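PDB 2IT2: tRNA(Phe) 7-((3-amino-3-carboxypropyl)-4-demethylwyosine(37)-N(4))-methyltransferase 1 from Pyrococcus horikoshii, which probably transfers a methyl group from S-adenosyl-L-methionine to the N-4 position of a wybutosine precursor at position 37 of tRNA(Phe). Local coordinates for residues E17-L22 / K41-E46; I58-M63 / E89-H94; S133-I138 / L143-R148. All coordinates share one frame; numbering follows the deposited sequence.

Interaction 1 (E17-L22 / K41-E46); sequences EALMSL and KINSIE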
ATOM      1  N   GLU B  17     -22.771 -16.234   3.356  1.00 18.08           N
ATOM      2  CA  GLU B  17     -23.176 -14.831   3.348  1.00 19.01           C
ATOM      3  C   GLU B  17     -22.466 -14.061   2.236  1.00 19.84           C
ATOM      4  O   GLU B  17     -23.073 -13.217   1.567  1.00 20.03           O
ATOM      5  CB  GLU B  17     -22.888 -14.183   4.714  1.00 20.29           C
ATOM      6  CG  GLU B  17     -23.557 -14.897   5.894  1.00 24.56           C
ATOM      7  CD  GLU B  17     -23.337 -14.196   7.228  1.00 27.87           C
ATOM      8  OE1 GLU B  17     -22.285 -13.542   7.407  1.00 30.99           O
ATOM      9  OE2 GLU B  17     -24.210 -14.318   8.112  1.00 30.02           O
ATOM     10  N   ALA B  18     -21.185 -14.347   2.028  1.00 17.88           N
ATOM     11  CA  ALA B  18     -20.417 -13.655   0.995  1.00 17.74           C
ATOM     12  C   ALA B  18     -20.959 -13.990  -0.392  1.00 17.06           C
ATOM     13  O   ALA B  18     -21.044 -13.131  -1.267  1.00 17.00           O
ATOM     14  CB  ALA B  18     -18.930 -14.029   1.103  1.00 17.92           C
ATOM     15  N   LEU B  19     -21.339 -15.244  -0.589  1.00 17.47           N
ATOM     16  CA  LEU B  19     -21.885 -15.686  -1.862  1.00 18.90           C
ATOM     17  C   LEU B  19     -23.208 -14.973  -2.187  1.00 19.07           C
ATOM     18  O   LEU B  19     -23.462 -14.575  -3.331  1.00 18.65           O
ATOM     19  CB  LEU B  19     -22.072 -17.203  -1.818  1.00 21.53           C
ATOM     20  CG  LEU B  19     -20.788 -18.042  -1.840  1.00 23.64           C
ATOM     21  CD1 LEU B  19     -21.142 -19.503  -1.597  1.00 23.13           C
ATOM     22  CD2 LEU B  19     -20.088 -17.882  -3.183  1.00 23.67           C
HETATM   23  N   MSE B  20     -24.043 -14.800  -1.174  1.00 20.12           N
HETATM   24  CA  MSE B  20     -25.318 -14.121  -1.364  1.00 22.58           C
HETATM   25  C   MSE B  20     -25.062 -12.670  -1.804  1.00 20.73           C
HETATM   26  O   MSE B  20     -25.725 -12.151  -2.715  1.00 21.30           O
HETATM   27  CB  MSE B  20     -26.129 -14.156  -0.062  1.00 27.36           C
HETATM   28  CG  MSE B  20     -26.358 -15.546   0.504  1.00 34.02           C
HETATM   29 SE   MSE B  20     -27.692 -15.501   1.894  1.00 46.15          SE
HETATM   30  CE  MSE B  20     -26.774 -14.359   3.161  1.00 39.55           C
ATOM     31  N   SER B  21     -24.087 -12.022  -1.175  1.00 20.07           N
ATOM     32  CA  SER B  21     -23.740 -10.639  -1.500  1.00 20.06           C
ATOM     33  C   SER B  21     -23.204 -10.537  -2.940  1.00 19.04           C
ATOM     34  O   SER B  21     -23.569  -9.636  -3.701  1.00 19.10           O
ATOM     35  CB  SER B  21     -22.712 -10.116  -0.475  1.00 22.49           C
ATOM     36  OG  SER B  21     -23.270 -10.094   0.833  1.00 28.60           O
ATOM     37  N   LEU B  22     -22.368 -11.486  -3.335  1.00 16.44           N
ATOM     38  CA  LEU B  22     -21.818 -11.470  -4.678  1.00 16.38           C
ATOM     39  C   LEU B  22     -22.909 -11.719  -5.735  1.00 15.31           C
ATOM     40  O   LEU B  22     -22.946 -11.063  -6.782  1.00 15.70           O
ATOM     41  CB  LEU B  22     -20.711 -12.523  -4.778  1.00 17.10           C
ATOM     42  CG  LEU B  22     -20.038 -12.644  -6.141  1.00 17.03           C
ATOM     43  CD1 LEU B  22     -19.485 -11.282  -6.563  1.00 17.95           C
ATOM     44  CD2 LEU B  22     -18.934 -13.704  -6.084  1.00 21.12           C
ATOM     45  N   LYS B  41     -14.000 -17.994  -9.872  1.00 17.40           N
ATOM     46  CA  LYS B  41     -13.007 -19.049  -9.697  1.00 17.77           C
ATOM     47  C   LYS B  41     -12.560 -19.173  -8.235  1.00 15.57           C
ATOM     48  O   LYS B  41     -12.428 -20.281  -7.715  1.00 14.67           O
ATOM     49  CB  LYS B  41     -11.777 -18.791 -10.580  1.00 20.17           C
ATOM     50  CG  LYS B  41     -10.965 -20.049 -10.890  1.00 25.24           C
ATOM     51  CD  LYS B  41     -11.776 -21.017 -11.737  1.00 28.90           C
ATOM     52  CE  LYS B  41     -10.982 -22.253 -12.111  1.00 32.29           C
ATOM     53  NZ  LYS B  41     -10.541 -23.001 -10.908  1.00 35.29           N
ATOM     54  N   ILE B  42     -12.318 -18.050  -7.566  1.00 14.83           N
ATOM     55  CA  ILE B  42     -11.878 -18.121  -6.177  1.00 14.31           C
ATOM     56  C   ILE B  42     -12.962 -18.765  -5.330  1.00 14.79           C
ATOM     57  O   ILE B  42     -12.675 -19.625  -4.498  1.00 14.54           O
ATOM     58  CB  ILE B  42     -11.543 -16.718  -5.609  1.00 14.52           C
ATOM     59  CG1 ILE B  42     -10.328 -16.146  -6.344  1.00 15.92           C
ATOM     60  CG2 ILE B  42     -11.301 -16.801  -4.101  1.00 13.87           C
ATOM     61  CD1 ILE B  42     -10.059 -14.671  -6.047  1.00 16.40           C
ATOM     62  N   ASN B  43     -14.210 -18.358  -5.551  1.00 14.40           N
ATOM     63  CA  ASN B  43     -15.316 -18.906  -4.790  1.00 14.13           C
ATOM     64  C   ASN B  43     -15.584 -20.372  -5.069  1.00 14.46           C
ATOM     65  O   ASN B  43     -16.296 -21.035  -4.301  1.00 15.42           O
ATOM     66  CB  ASN B  43     -16.571 -18.097  -5.050  1.00 15.85           C
ATOM     67  CG  ASN B  43     -16.545 -16.777  -4.337  1.00 14.84           C
ATOM     68  OD1 ASN B  43     -16.567 -16.730  -3.105  1.00 15.80           O
ATOM     69  ND2 ASN B  43     -16.486 -15.691  -5.095  1.00 16.72           N
ATOM     70  N   SER B  44     -15.028 -20.884  -6.166  1.00 14.83           N
ATOM     71  CA  SER B  44     -15.249 -22.288  -6.474  1.00 17.16           C
ATOM     72  C   SER B  44     -14.319 -23.177  -5.678  1.00 18.31           C
ATOM     73  O   SER B  44     -14.509 -24.382  -5.681  1.00 20.31           O
ATOM     74  CB  SER B  44     -15.042 -22.595  -7.957  1.00 17.08           C
ATOM     75  OG  SER B  44     -13.647 -22.604  -8.294  1.00 18.67           O
ATOM     76  N   ILE B  45     -13.296 -22.593  -5.049  1.00 16.96           N
ATOM     77  CA  ILE B  45     -12.333 -23.330  -4.218  1.00 18.31           C
ATOM     78  C   ILE B  45     -12.939 -23.417  -2.823  1.00 19.33           C
ATOM     79  O   ILE B  45     -13.372 -22.418  -2.259  1.00 18.87           O
ATOM     80  CB  ILE B  45     -10.953 -22.616  -4.143  1.00 17.64           C
ATOM     81  CG1 ILE B  45     -10.451 -22.346  -5.562  1.00 19.28           C
ATOM     82  CG2 ILE B  45      -9.941 -23.499  -3.377  1.00 18.28           C
ATOM     83  CD1 ILE B  45     -10.299 -23.596  -6.403  1.00 23.55           C
ATOM     84  N   GLU B  46     -12.960 -24.625  -2.271  1.00 20.32           N
ATOM     85  CA  GLU B  46     -13.573 -24.890  -0.973  1.00 21.53           C
ATOM     86  C   GLU B  46     -13.178 -24.006   0.209  1.00 19.99           C
ATOM     87  O   GLU B  46     -14.043 -23.526   0.932  1.00 21.92           O
ATOM     88  CB  GLU B  46     -13.360 -26.367  -0.601  1.00 24.66           C
ATOM     89  CG  GLU B  46     -14.100 -26.834   0.642  1.00 30.86           C
ATOM     90  CD  GLU B  46     -13.980 -28.330   0.846  1.00 34.04           C
ATOM     91  OE1 GLU B  46     -12.839 -28.812   1.013  1.00 36.00           O
ATOM     92  OE2 GLU B  46     -15.024 -29.020   0.832  1.00 36.70           O
TER
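Asn-43 lays its side-chain amide across two leucines of the neighbouring helix. The CD2 methyl of Leu-19 sits over the oxygen half, 3.7 Å from Asn-43 OD1 and 3.9 Å from Asn-43 CG. The CD2 methyl of Leu-22 meets the nitrogen half, 3.3 Å from Asn-43 ND2. Leu-19 passes alongside Asn-43, running the other way, and Leu-22 reaches toward it from the facing helix. Leu-22 carries its CG anti to the backbone N (chi1 179°), and its CD2 extends to the amide. Helix 11-27 packs here against helix 36-43, near the surface of the protein. The two segments bury 121 Å² between them. Their backbones stay apart, with 7.9 Å between the CA atoms of Leu-19 and Asn-43. The contact is made by side chains. The amide has its polar partners elsewhere: Asn-43 ND2 donates to Leu-39 O, one turn back in its own helix, and is also hydrogen-bonded to Thr-50 OG1. These bonds help fix the rotation of the amide that the leucines touch. Strand 48-63 adjoins the contact, with Phe-49 touching Ala-18 and Asn-43, and Thr-50 touching Leu-22.

Interaction 2 (I58-M63 / E89-H94); sequences ISVMEM and EAIKKH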
ATOM      1  N   ILE B  58      -8.283   4.300 -12.959  1.00 15.98           N
ATOM      2  CA  ILE B  58      -7.612   5.532 -13.361  1.00 15.91           C
ATOM      3  C   ILE B  58      -8.655   6.572 -13.006  1.00 14.64           C
ATOM      4  O   ILE B  58      -9.847   6.385 -13.262  1.00 17.08           O
ATOM      5  CB  ILE B  58      -7.307   5.583 -14.880  1.00 15.51           C
ATOM      6  CG1 ILE B  58      -6.295   4.487 -15.237  1.00 16.28           C
ATOM      7  CG2 ILE B  58      -6.759   6.972 -15.262  1.00 18.82           C
ATOM      8  CD1 ILE B  58      -6.108   4.269 -16.717  1.00 21.68           C
ATOM      9  N   SER B  59      -8.223   7.661 -12.393  1.00 15.91           N
ATOM     10  CA  SER B  59      -9.179   8.667 -11.995  1.00 16.99           C
ATOM     11  C   SER B  59      -8.659  10.080 -12.128  1.00 15.75           C
ATOM     12  O   SER B  59      -7.462  10.322 -12.071  1.00 16.11           O
ATOM     13  CB  SER B  59      -9.570   8.441 -10.534  1.00 20.55           C
ATOM     14  OG  SER B  59      -9.846   7.077 -10.253  1.00 26.02           O
ATOM     15  N   VAL B  60      -9.583  11.005 -12.337  1.00 16.32           N
ATOM     16  CA  VAL B  60      -9.257  12.416 -12.361  1.00 16.22           C
ATOM     17  C   VAL B  60     -10.196  12.896 -11.273  1.00 18.56           C
ATOM     18  O   VAL B  60     -11.419  12.836 -11.426  1.00 18.81           O
ATOM     19  CB  VAL B  60      -9.614  13.101 -13.679  1.00 16.09           C
ATOM     20  CG1 VAL B  60      -9.523  14.605 -13.491  1.00 17.90           C
ATOM     21  CG2 VAL B  60      -8.650  12.661 -14.771  1.00 17.67           C
HETATM   22  N   MSE B  61      -9.632  13.336 -10.160  1.00 18.53           N
HETATM   23  CA  MSE B  61     -10.457  13.768  -9.047  1.00 19.27           C
HETATM   24  C   MSE B  61      -9.895  14.967  -8.311  1.00 19.58           C
HETATM   25  O   MSE B  61      -8.696  15.238  -8.359  1.00 19.52           O
HETATM   26  CB  MSE B  61     -10.665  12.593  -8.083  1.00 25.98           C
HETATM   27  CG  MSE B  61      -9.390  11.941  -7.577  1.00 28.50           C
HETATM   28 SE   MSE B  61      -8.613  12.859  -6.073  1.00 38.10          SE
HETATM   29  CE  MSE B  61      -9.323  11.820  -4.617  1.00 35.41           C
ATOM     30  N   GLU B  62     -10.782  15.707  -7.657  1.00 19.74           N
ATOM     31  CA  GLU B  62     -10.360  16.870  -6.896  1.00 21.76           C
ATOM     32  C   GLU B  62     -10.613  16.667  -5.412  1.00 24.30           C
ATOM     33  O   GLU B  62     -11.648  16.139  -5.008  1.00 25.35           O
ATOM     34  CB  GLU B  62     -11.066  18.144  -7.379  1.00 24.23           C
ATOM     35  CG  GLU B  62     -12.572  18.073  -7.476  1.00 25.50           C
ATOM     36  CD  GLU B  62     -13.188  19.401  -7.906  1.00 28.62           C
ATOM     37  OE1 GLU B  62     -12.695  20.011  -8.885  1.00 27.13           O
ATOM     38  OE2 GLU B  62     -14.170  19.835  -7.269  1.00 29.93           O
HETATM   39  N   MSE B  63      -9.645  17.077  -4.605  1.00 24.16           N
HETATM   40  CA  MSE B  63      -9.745  16.946  -3.159  1.00 26.20           C
HETATM   41  C   MSE B  63      -9.014  18.113  -2.506  1.00 26.16           C
HETATM   42  O   MSE B  63      -8.122  18.703  -3.109  1.00 25.24           O
HETATM   43  CB  MSE B  63      -9.146  15.609  -2.710  1.00 29.36           C
HETATM   44  CG  MSE B  63      -7.685  15.387  -3.087  1.00 32.90           C
HETATM   45 SE   MSE B  63      -7.093  13.589  -2.673  1.00 41.93          SE
HETATM   46  CE  MSE B  63      -5.886  13.301  -4.145  1.00 39.28           C
ATOM     47  N   GLU B  89     -12.002  15.687 -21.039  1.00 24.54           N
ATOM     48  CA  GLU B  89     -13.391  15.980 -20.696  1.00 25.21           C
ATOM     49  C   GLU B  89     -13.574  16.062 -19.179  1.00 25.31           C
ATOM     50  O   GLU B  89     -14.365  16.867 -18.689  1.00 25.50           O
ATOM     51  CB  GLU B  89     -14.316  14.900 -21.251  1.00 28.76           C
ATOM     52  CG  GLU B  89     -14.355  14.846 -22.759  1.00 33.89           C
ATOM     53  CD  GLU B  89     -15.011  16.066 -23.363  1.00 36.37           C
ATOM     54  OE1 GLU B  89     -14.444  17.176 -23.253  1.00 38.17           O
ATOM     55  OE2 GLU B  89     -16.103  15.913 -23.949  1.00 38.99           O
ATOM     56  N   ALA B  90     -12.859  15.218 -18.438  1.00 23.39           N
ATOM     57  CA  ALA B  90     -12.951  15.224 -16.982  1.00 22.50           C
ATOM     58  C   ALA B  90     -12.260  16.476 -16.445  1.00 22.14           C
ATOM     59  O   ALA B  90     -12.786  17.156 -15.569  1.00 23.31           O
ATOM     60  CB  ALA B  90     -12.293  13.960 -16.397  1.00 22.11           C
ATOM     61  N   ILE B  91     -11.084  16.781 -16.989  1.00 22.18           N
ATOM     62  CA  ILE B  91     -10.323  17.951 -16.565  1.00 20.86           C
ATOM     63  C   ILE B  91     -11.115  19.243 -16.726  1.00 21.52           C
ATOM     64  O   ILE B  91     -11.005  20.150 -15.905  1.00 22.50           O
ATOM     65  CB  ILE B  91      -8.992  18.059 -17.351  1.00 21.58           C
ATOM     66  CG1 ILE B  91      -8.015  16.991 -16.852  1.00 20.62           C
ATOM     67  CG2 ILE B  91      -8.390  19.457 -17.195  1.00 22.21           C
ATOM     68  CD1 ILE B  91      -6.736  16.875 -17.689  1.00 19.87           C
ATOM     69  N   LYS B  92     -11.915  19.314 -17.784  1.00 22.83           N
ATOM     70  CA  LYS B  92     -12.724  20.492 -18.059  1.00 24.83           C
ATOM     71  C   LYS B  92     -13.714  20.820 -16.945  1.00 24.88           C
ATOM     72  O   LYS B  92     -14.206  21.945 -16.868  1.00 25.35           O
ATOM     73  CB  LYS B  92     -13.487  20.295 -19.369  1.00 27.14           C
ATOM     74  CG  LYS B  92     -14.417  21.438 -19.729  1.00 30.14           C
ATOM     75  CD  LYS B  92     -15.218  21.099 -20.969  1.00 32.94           C
ATOM     76  CE  LYS B  92     -16.234  22.181 -21.266  1.00 34.82           C
ATOM     77  NZ  LYS B  92     -17.037  21.865 -22.478  1.00 36.21           N
ATOM     78  N   LYS B  93     -14.002  19.846 -16.085  1.00 25.01           N
ATOM     79  CA  LYS B  93     -14.950  20.022 -14.980  1.00 24.73           C
ATOM     80  C   LYS B  93     -14.317  20.497 -13.671  1.00 24.91           C
ATOM     81  O   LYS B  93     -15.020  20.744 -12.693  1.00 26.05           O
ATOM     82  CB  LYS B  93     -15.684  18.703 -14.717  1.00 25.17           C
ATOM     83  CG  LYS B  93     -16.425  18.154 -15.918  1.00 27.04           C
ATOM     84  CD  LYS B  93     -17.024  16.789 -15.618  1.00 28.88           C
ATOM     85  CE  LYS B  93     -17.744  16.229 -16.835  1.00 31.99           C
ATOM     86  NZ  LYS B  93     -18.298  14.873 -16.578  1.00 33.85           N
ATOM     87  N   HIS B  94     -12.995  20.623 -13.647  1.00 22.98           N
ATOM     88  CA  HIS B  94     -12.291  21.039 -12.434  1.00 23.02           C
ATOM     89  C   HIS B  94     -12.636  22.451 -11.987  1.00 23.66           C
ATOM     90  O   HIS B  94     -12.597  23.381 -12.788  1.00 23.94           O
ATOM     91  CB  HIS B  94     -10.779  20.925 -12.647  1.00 21.35           C
ATOM     92  CG  HIS B  94      -9.961  21.457 -11.513  1.00 19.04           C
ATOM     93  ND1 HIS B  94     -10.182  21.093 -10.196  1.00 18.61           N
ATOM     94  CD2 HIS B  94      -8.921  22.323 -11.484  1.00 19.04           C
ATOM     95  CE1 HIS B  94      -9.317  21.711  -9.418  1.00 19.10           C
ATOM     96  NE2 HIS B  94      -8.535  22.465 -10.176  1.00 19.62           N
TER
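Glu-62 OE1 accepts hydrogen bonds from several N-H groups. Within the contact the donor is His-94 ND1, at 3.0 Å with an N-H...O angle of 152°. The backbone N of Arg-95 adds a second bond, and that of Ser-96 a weak third. The carboxylate and the imidazole stand almost at right angles, their planes 88° apart. His-94 meets OE1 on the anti side, tilted out of the carboxylate plane, and the oxygen lies at the ring edge, somewhat out of the ring plane. Glu-62 holds CG between its backbone N and carbonyl carbon (chi1 51°), and from there the extended chain carries OE1 to the ring. Strand 48-63 here belongs to the large antiparallel sheet, and helix 84-91 packs against it. A type I beta turn from Ile-91 to His-94 carries the chain on and brings the histidine to the strand. An alanine in place of His-94 is likely to leave Glu-62 OE1 without its side-chain donor and the carboxylate less firmly fixed. Two residues before Glu-62, the contact becomes apolar. Val-60 points toward the helix, and its CB lies 3.9 Å from Ala-90 CB. Both Val-60 methyls flank that alanine, CG1 at 4.1 Å and CG2 at 4.2 Å from Ala-90 CB. Val-60 CG1 also reaches Ile-91 CG1 at 4.4 Å. Leu-99 of strand 98-112 touches both Val-60 and His-94, while Leu-170 of helix 167-194 touches Ile-91.

Interaction 3 (S133-I138 / L143-R148); sequences SNIKSI and LIVEIR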
ATOM      1  N   SER B 133       0.445  -8.311  -1.156  1.00 17.02           N
ATOM      2  CA  SER B 133      -0.577  -9.208  -0.646  1.00 16.60           C
ATOM      3  C   SER B 133      -0.213  -9.640   0.771  1.00 15.34           C
ATOM      4  O   SER B 133       0.969  -9.849   1.082  1.00 16.16           O
ATOM      5  CB  SER B 133      -0.720 -10.419  -1.570  1.00 15.53           C
ATOM      6  OG  SER B 133      -1.120 -10.007  -2.876  1.00 16.07           O
ATOM      7  N   ASN B 134      -1.220  -9.792   1.625  1.00 12.68           N
ATOM      8  CA  ASN B 134      -0.950 -10.163   3.013  1.00 14.50           C
ATOM      9  C   ASN B 134      -2.225 -10.527   3.764  1.00 14.08           C
ATOM     10  O   ASN B 134      -3.284 -10.638   3.164  1.00 14.61           O
ATOM     11  CB  ASN B 134      -0.264  -8.985   3.711  1.00 18.17           C
ATOM     12  CG  ASN B 134      -0.965  -7.663   3.440  1.00 20.60           C
ATOM     13  OD1 ASN B 134      -2.164  -7.518   3.683  1.00 21.51           O
ATOM     14  ND2 ASN B 134      -0.214  -6.688   2.927  1.00 22.75           N
ATOM     15  N   ILE B 135      -2.123 -10.749   5.072  1.00 14.23           N
ATOM     16  CA  ILE B 135      -3.311 -11.041   5.858  1.00 14.41           C
ATOM     17  C   ILE B 135      -3.693  -9.712   6.488  1.00 15.22           C
ATOM     18  O   ILE B 135      -2.995  -9.207   7.362  1.00 14.47           O
ATOM     19  CB  ILE B 135      -3.032 -12.085   6.939  1.00 14.35           C
ATOM     20  CG1 ILE B 135      -2.756 -13.434   6.261  1.00 14.14           C
ATOM     21  CG2 ILE B 135      -4.205 -12.135   7.914  1.00 14.94           C
ATOM     22  CD1 ILE B 135      -2.249 -14.514   7.193  1.00 17.52           C
ATOM     23  N   LYS B 136      -4.797  -9.146   6.012  1.00 15.19           N
ATOM     24  CA  LYS B 136      -5.296  -7.840   6.449  1.00 16.70           C
ATOM     25  C   LYS B 136      -5.923  -7.866   7.829  1.00 15.36           C
ATOM     26  O   LYS B 136      -5.694  -6.978   8.651  1.00 17.67           O
ATOM     27  CB  LYS B 136      -6.334  -7.325   5.424  1.00 17.62           C
ATOM     28  CG  LYS B 136      -7.005  -5.982   5.752  1.00 20.95           C
ATOM     29  CD  LYS B 136      -8.187  -5.707   4.816  1.00 23.80           C
ATOM     30  CE  LYS B 136      -8.851  -4.373   5.127  1.00 27.19           C
ATOM     31  NZ  LYS B 136      -7.910  -3.228   4.992  1.00 30.75           N
ATOM     32  N   SER B 137      -6.701  -8.902   8.100  1.00 16.78           N
ATOM     33  CA  SER B 137      -7.376  -8.963   9.373  1.00 17.94           C
ATOM     34  C   SER B 137      -7.747 -10.365   9.828  1.00 17.68           C
ATOM     35  O   SER B 137      -7.962 -11.266   9.021  1.00 16.91           O
ATOM     36  CB  SER B 137      -8.634  -8.088   9.299  1.00 20.89           C
ATOM     37  OG  SER B 137      -9.469  -8.463   8.212  1.00 23.89           O
ATOM     38  N   ILE B 138      -7.807 -10.539  11.142  1.00 19.13           N
ATOM     39  CA  ILE B 138      -8.205 -11.812  11.707  1.00 18.50           C
ATOM     40  C   ILE B 138      -9.146 -11.491  12.848  1.00 18.36           C
ATOM     41  O   ILE B 138      -8.743 -10.873  13.826  1.00 18.80           O
ATOM     42  CB  ILE B 138      -7.020 -12.589  12.267  1.00 20.01           C
ATOM     43  CG1 ILE B 138      -5.948 -12.768  11.190  1.00 20.00           C
ATOM     44  CG2 ILE B 138      -7.499 -13.941  12.749  1.00 21.13           C
ATOM     45  CD1 ILE B 138      -4.756 -13.576  11.663  1.00 22.92           C
ATOM     46  N   LEU B 143     -11.076 -14.424   8.451  1.00 14.26           N
ATOM     47  CA  LEU B 143      -9.684 -14.039   8.240  1.00 14.70           C
ATOM     48  C   LEU B 143      -9.658 -13.537   6.799  1.00 15.02           C
ATOM     49  O   LEU B 143      -9.964 -14.294   5.878  1.00 14.97           O
ATOM     50  CB  LEU B 143      -8.752 -15.247   8.372  1.00 16.24           C
ATOM     51  CG  LEU B 143      -7.244 -14.983   8.207  1.00 17.15           C
ATOM     52  CD1 LEU B 143      -6.501 -16.190   8.741  1.00 20.16           C
ATOM     53  CD2 LEU B 143      -6.849 -14.734   6.766  1.00 17.55           C
ATOM     54  N   ILE B 144      -9.284 -12.276   6.605  1.00 14.18           N
ATOM     55  CA  ILE B 144      -9.248 -11.701   5.260  1.00 13.24           C
ATOM     56  C   ILE B 144      -7.833 -11.529   4.753  1.00 13.68           C
ATOM     57  O   ILE B 144      -6.955 -11.019   5.457  1.00 14.53           O
ATOM     58  CB  ILE B 144      -9.954 -10.300   5.208  1.00 14.38           C
ATOM     59  CG1 ILE B 144     -11.437 -10.428   5.587  1.00 17.11           C
ATOM     60  CG2 ILE B 144      -9.810  -9.669   3.812  1.00 14.23           C
ATOM     61  CD1 ILE B 144     -12.244 -11.319   4.682  1.00 18.46           C
ATOM     62  N   VAL B 145      -7.633 -12.008   3.531  1.00 13.38           N
ATOM     63  CA  VAL B 145      -6.381 -11.879   2.808  1.00 13.56           C
ATOM     64  C   VAL B 145      -6.641 -10.744   1.807  1.00 13.22           C
ATOM     65  O   VAL B 145      -7.709 -10.689   1.183  1.00 13.32           O
ATOM     66  CB  VAL B 145      -6.059 -13.154   2.011  1.00 13.41           C
ATOM     67  CG1 VAL B 145      -4.996 -12.860   0.973  1.00 15.62           C
ATOM     68  CG2 VAL B 145      -5.583 -14.245   2.961  1.00 17.55           C
ATOM     69  N   GLU B 146      -5.694  -9.821   1.683  1.00 11.32           N
ATOM     70  CA  GLU B 146      -5.817  -8.714   0.723  1.00 13.34           C
ATOM     71  C   GLU B 146      -4.762  -8.940  -0.344  1.00 13.60           C
ATOM     72  O   GLU B 146      -3.605  -9.221  -0.024  1.00 14.96           O
ATOM     73  CB  GLU B 146      -5.566  -7.360   1.396  1.00 15.35           C
ATOM     74  CG  GLU B 146      -5.688  -6.155   0.473  1.00 21.57           C
ATOM     75  CD  GLU B 146      -5.633  -4.859   1.248  1.00 25.41           C
ATOM     76  OE1 GLU B 146      -4.548  -4.525   1.769  1.00 30.06           O
ATOM     77  OE2 GLU B 146      -6.675  -4.178   1.350  1.00 30.27           O
ATOM     78  N   ILE B 147      -5.172  -8.837  -1.608  1.00 12.48           N
ATOM     79  CA  ILE B 147      -4.287  -9.011  -2.764  1.00 14.91           C
ATOM     80  C   ILE B 147      -4.198  -7.647  -3.450  1.00 15.25           C
ATOM     81  O   ILE B 147      -5.220  -7.052  -3.803  1.00 14.94           O
ATOM     82  CB  ILE B 147      -4.868 -10.065  -3.729  1.00 13.72           C
ATOM     83  CG1 ILE B 147      -4.947 -11.418  -3.013  1.00 16.87           C
ATOM     84  CG2 ILE B 147      -4.034 -10.151  -5.008  1.00 15.38           C
ATOM     85  CD1 ILE B 147      -5.599 -12.509  -3.831  1.00 16.75           C
ATOM     86  N   ARG B 148      -2.981  -7.150  -3.633  1.00 15.85           N
ATOM     87  CA  ARG B 148      -2.781  -5.830  -4.221  1.00 16.46           C
ATOM     88  C   ARG B 148      -1.401  -5.738  -4.856  1.00 16.07           C
ATOM     89  O   ARG B 148      -0.466  -6.406  -4.411  1.00 17.32           O
ATOM     90  CB  ARG B 148      -2.936  -4.786  -3.110  1.00 19.78           C
ATOM     91  CG  ARG B 148      -2.965  -3.341  -3.558  1.00 23.97           C
ATOM     92  CD  ARG B 148      -3.388  -2.443  -2.400  1.00 27.67           C
ATOM     93  NE  ARG B 148      -2.399  -2.414  -1.327  1.00 31.93           N
ATOM     94  CZ  ARG B 148      -1.281  -1.693  -1.342  1.00 34.20           C
ATOM     95  NH1 ARG B 148      -0.983  -0.919  -2.380  1.00 35.28           N
ATOM     96  NH2 ARG B 148      -0.451  -1.754  -0.310  1.00 35.70           N
TER
HETATM   97  O   HOH W   1      -3.789  -5.606   4.095  1.00 34.87           O
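A beta hairpin joins strands 134-138 and 143-148, and a classic beta bulge interrupts it. Lys-136 and Ser-137 both face Ile-144. Ile-144 O accepts from Lys-136 N at 2.9 Å and, weakly, from Ser-137 N at 3.4 Å. The register shifts by one residue here. On one side of the bulge, Asn-134 and Glu-146 form a hydrogen-bonded antiparallel pair; on the other, Ile-144 N donates to Ser-137 O.

One face is apolar. The side chains of Ile-135 and Leu-143 cross at an angle, CG2 of Ile-135 lying 3.9 Å from CD2 of Leu-143. Ile-138 lies alongside Leu-143, pointing the same way. Helix 115-127 covers this face: Leu-115 touches Ile-135, and Ala-118 touches Leu-143 and Val-145. Ile-135 also packs on Ile-135 of the second subunit, placing the hairpin at the dimer interface.

The other face carries Asn-134, Glu-146, Ser-137 and Ile-144, and is mostly polar. Asn-134 and Glu-146 run side by side, with their amide and carboxylate planes 56° apart. Glu-146 has CG anti to the backbone N (chi1 -179°), and its extended chain lifts the carboxylate above the sheet. A water lies within hydrogen-bonding distance of both Asn-134 OD1 and Glu-146 OE1. Glu-146 OE2 is hydrogen-bonded to His-109 NE2 of strand 98-112. Lys-136 bends at its last torsion (chi4 60°), and its NZ forms a long salt bridge with Glu-146 OE2, at 4.0 Å. Just before strand 134-138, Ser-133 OG accepts a weak bond from Arg-148 N, at 3.5 Å, and is also hydrogen-bonded to Phe-130 O.

Interaction 1 is a surface contact between two helices, while interactions 2 and 3 are buried and reach the same antiparallel sheet. Interaction 2 sets a helix and its following turn against a strand. Interaction 3 joins two strands through their backbones and also lies at the dimer interface. The chemistry follows: methyls on an amide in interaction 1, a histidine-carboxylate hydrogen bond beside apolar packing in interaction 2, and main-chain bonds with an apolar face and a mixed, more polar one in interaction 3. Interactions 1 and 3 are neighbours, their centres about 16 Å apart. Interaction 2 lies across the chain's centre from both, although strand 48-63 follows helix 36-43 of interaction 1 directly.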